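Local coordinates for protein putative methyltransferase (Porphyromonas gingivalis, PDB 3LL7) that is a putative methyltransferase that probably transfers methyl groups to a substrate not yet identified, at residues D288-Y293 and T394-G399. Sequence-based numbering, arbitrary orientation.
Sequences DSIDKY and TTMADG
The carboxylates of D288 and D398 stack across the contact with their planes 23° apart, D288 OD1 lying 3.9 Å from D398 OD2. D288 OD1 also lies against the turn, 3.3 Å from D398 CB and 3.4 Å from A397 CB; D398 N is only 3.1 Å from this oxygen, but the angle is too poor for a hydrogen bond. A water hydrogen-bonded to D288 O (2.6 Å) and to D398 OD1 (3.0 Å) links the two segments. Selenomethionine M396 bends at chi2 (-56°) and chi3 (-68°), and its CE packs over the face of the S289–I290 peptide, 3.4 Å from S289 C. I290 CD1 meets the same methyl group loosely, and both side chains also rest on L319. The type I turn M396–G399, closed by G399 N to M396 O (2.9 Å), sets A397 and D398 against D288, and A397 is joined by a backbone hydrogen bond to T287, just before D288. The contact thus joins, at the surface, the loop entering strand 293-297 to the THUMP-like region's hairpin turn between strands 389-395 and 401-408 of the same seven-stranded sheet. The paired acidic groups would repel one another if both are ionised, a cost that the D398–K400 salt bridge probably offsets in part.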
ATOM      1  N   ASP A 288      -7.178  30.621  14.710  1.00 11.16           N
ATOM      2  CA  ASP A 288      -7.888  31.498  13.812  1.00 11.71           C
ATOM      3  C   ASP A 288      -6.933  32.112  12.814  1.00 11.93           C
ATOM      4  O   ASP A 288      -7.363  32.651  11.777  1.00 11.56           O
ATOM      5  CB  ASP A 288      -8.560  32.627  14.591  1.00 11.72           C
ATOM      6  CG  ASP A 288      -9.789  32.174  15.328  1.00 13.92           C
ATOM      7  OD1 ASP A 288     -10.308  31.109  14.979  1.00 13.04           O
ATOM      8  OD2 ASP A 288     -10.248  32.882  16.254  1.00 13.97           O
ATOM      9  N   SER A 289      -5.637  32.042  13.134  1.00 11.42           N
ATOM     10  CA  SER A 289      -4.619  32.749  12.362  1.00 11.86           C
ATOM     11  C   SER A 289      -3.503  31.811  11.908  1.00 11.40           C
ATOM     12  O   SER A 289      -3.227  30.772  12.535  1.00 10.27           O
ATOM     13  CB  SER A 289      -4.042  33.926  13.168  1.00 12.57           C
ATOM     14  OG  SER A 289      -3.452  33.436  14.359  1.00 15.09           O
ATOM     15  N   ILE A 290      -2.875  32.183  10.798  1.00 10.83           N
ATOM     16  CA  ILE A 290      -1.842  31.356  10.192  1.00 11.15           C
ATOM     17  C   ILE A 290      -0.489  31.798  10.693  1.00 10.72           C
ATOM     18  O   ILE A 290      -0.278  32.981  10.962  1.00 11.46           O
ATOM     19  CB  ILE A 290      -1.945  31.396   8.612  1.00 11.15           C
ATOM     20  CG1 ILE A 290      -1.317  30.148   7.948  1.00 11.51           C
ATOM     21  CG2 ILE A 290      -1.344  32.663   8.046  1.00 11.43           C
ATOM     22  CD1 ILE A 290      -2.053  28.807   8.271  1.00 12.56           C
ATOM     23  N   ASP A 291       0.434  30.853  10.815  1.00 10.30           N
ATOM     24  CA  ASP A 291       1.798  31.162  11.204  1.00 11.22           C
ATOM     25  C   ASP A 291       2.737  30.984   9.992  1.00 10.41           C
ATOM     26  O   ASP A 291       2.298  30.704   8.864  1.00 10.18           O
ATOM     27  CB  ASP A 291       2.256  30.286  12.401  1.00 11.61           C
ATOM     28  CG  ASP A 291       1.690  30.733  13.742  1.00 17.60           C
ATOM     29  OD1 ASP A 291       1.627  31.942  13.997  1.00 20.27           O
ATOM     30  OD2 ASP A 291       1.372  29.853  14.595  1.00 23.73           O
ATOM     31  N   LYS A 292       4.025  31.127  10.240  1.00  9.34           N
ATOM     32  CA  LYS A 292       5.034  31.159   9.184  1.00 10.12           C
ATOM     33  C   LYS A 292       5.133  29.855   8.424  1.00  9.82           C
ATOM     34  O   LYS A 292       5.310  29.853   7.215  1.00 10.20           O
ATOM     35  CB  LYS A 292       6.412  31.417   9.812  1.00 10.68           C
ATOM     36  CG  LYS A 292       7.527  31.596   8.787  1.00 13.65           C
ATOM     37  CD  LYS A 292       8.857  32.016   9.445  1.00 18.75           C
ATOM     38  CE  LYS A 292       9.922  32.176   8.381  1.00 22.30           C
ATOM     39  NZ  LYS A 292      11.258  31.823   8.955  1.00 27.22           N
ATOM     40  N   TYR A 293       5.121  28.746   9.158  1.00  9.32           N
ATOM     41  CA  TYR A 293       5.214  27.416   8.531  1.00  9.04           C
ATOM     42  C   TYR A 293       3.871  26.708   8.468  1.00  8.33           C
ATOM     43  O   TYR A 293       3.037  26.797   9.391  1.00  7.32           O
ATOM     44  CB  TYR A 293       6.288  26.568   9.270  1.00  9.62           C
ATOM     45  CG  TYR A 293       7.669  27.186   9.126  1.00 11.66           C
ATOM     46  CD1 TYR A 293       8.389  27.027   7.949  1.00 13.53           C
ATOM     47  CD2 TYR A 293       8.249  27.949  10.166  1.00 12.10           C
ATOM     48  CE1 TYR A 293       9.665  27.615   7.789  1.00 14.91           C
ATOM     49  CE2 TYR A 293       9.538  28.540  10.013  1.00 12.70           C
ATOM     50  CZ  TYR A 293      10.225  28.351   8.830  1.00 15.73           C
ATOM     51  OH  TYR A 293      11.479  28.916   8.648  1.00 16.02           O
ATOM     52  N   THR A 394      -8.542  26.187   2.433  1.00  9.19           N
ATOM     53  CA  THR A 394      -8.756  25.574   3.738  1.00  8.69           C
ATOM     54  C   THR A 394      -9.653  26.466   4.584  1.00  8.55           C
ATOM     55  O   THR A 394     -10.127  27.505   4.092  1.00  8.67           O
ATOM     56  CB  THR A 394      -7.393  25.234   4.419  1.00  8.20           C
ATOM     57  OG1 THR A 394      -7.600  24.376   5.566  1.00  9.51           O
ATOM     58  CG2 THR A 394      -6.639  26.488   4.821  1.00 10.54           C
ATOM     59  N   THR A 395      -9.877  26.033   5.829  1.00  7.21           N
ATOM     60  CA  THR A 395     -10.781  26.696   6.765  1.00  7.91           C
ATOM     61  C   THR A 395     -10.073  26.847   8.093  1.00  7.81           C
ATOM     62  O   THR A 395      -9.497  25.862   8.627  1.00  8.22           O
ATOM     63  CB  THR A 395     -12.049  25.863   6.965  1.00  8.26           C
ATOM     64  OG1 THR A 395     -12.646  25.602   5.689  1.00  9.36           O
ATOM     65  CG2 THR A 395     -13.068  26.614   7.867  1.00  8.73           C
HETATM   66  N   MSE A 396     -10.118  28.075   8.638  1.00  6.68           N
HETATM   67  CA  MSE A 396      -9.496  28.384   9.923  1.00  6.60           C
HETATM   68  C   MSE A 396     -10.473  28.005  11.060  1.00  7.19           C
HETATM   69  O   MSE A 396     -11.619  27.651  10.794  1.00  7.40           O
HETATM   70  CB  MSE A 396      -9.132  29.892  10.008  1.00  6.77           C
HETATM   71  CG  MSE A 396      -8.298  30.392   8.822  1.00  9.32           C
HETATM   72 SE   MSE A 396      -6.666  29.371   8.581  0.75  8.35          SE
HETATM   73  CE  MSE A 396      -5.708  29.898  10.164  1.00 10.72           C
ATOM     74  N   ALA A 397     -10.018  28.115  12.312  1.00  6.61           N
ATOM     75  CA  ALA A 397     -10.746  27.552  13.444  1.00  7.44           C
ATOM     76  C   ALA A 397     -12.122  28.181  13.629  1.00  8.29           C
ATOM     77  O   ALA A 397     -13.032  27.526  14.137  1.00  9.09           O
ATOM     78  CB  ALA A 397      -9.926  27.710  14.719  1.00  6.88           C
ATOM     79  N   ASP A 398     -12.255  29.458  13.242  1.00  8.47           N
ATOM     80  CA  ASP A 398     -13.547  30.170  13.361  1.00  8.92           C
ATOM     81  C   ASP A 398     -14.483  29.983  12.166  1.00  8.98           C
ATOM     82  O   ASP A 398     -15.501  30.671  12.068  1.00  9.29           O
ATOM     83  CB  ASP A 398     -13.309  31.676  13.607  1.00  8.62           C
ATOM     84  CG  ASP A 398     -12.456  32.341  12.510  1.00  9.52           C
ATOM     85  OD1 ASP A 398     -12.052  31.700  11.511  1.00  9.75           O
ATOM     86  OD2 ASP A 398     -12.179  33.554  12.650  1.00 13.81           O
ATOM     87  N   GLY A 399     -14.117  29.082  11.261  1.00  8.82           N
ATOM     88  CA  GLY A 399     -14.923  28.739  10.092  1.00  8.03           C
ATOM     89  C   GLY A 399     -14.627  29.581   8.857  1.00  9.03           C
ATOM     90  O   GLY A 399     -15.260  29.375   7.809  1.00  9.24           O
TER
HETATM   91  O   HOH W   1      -9.631  33.353  10.741  1.00 12.42           O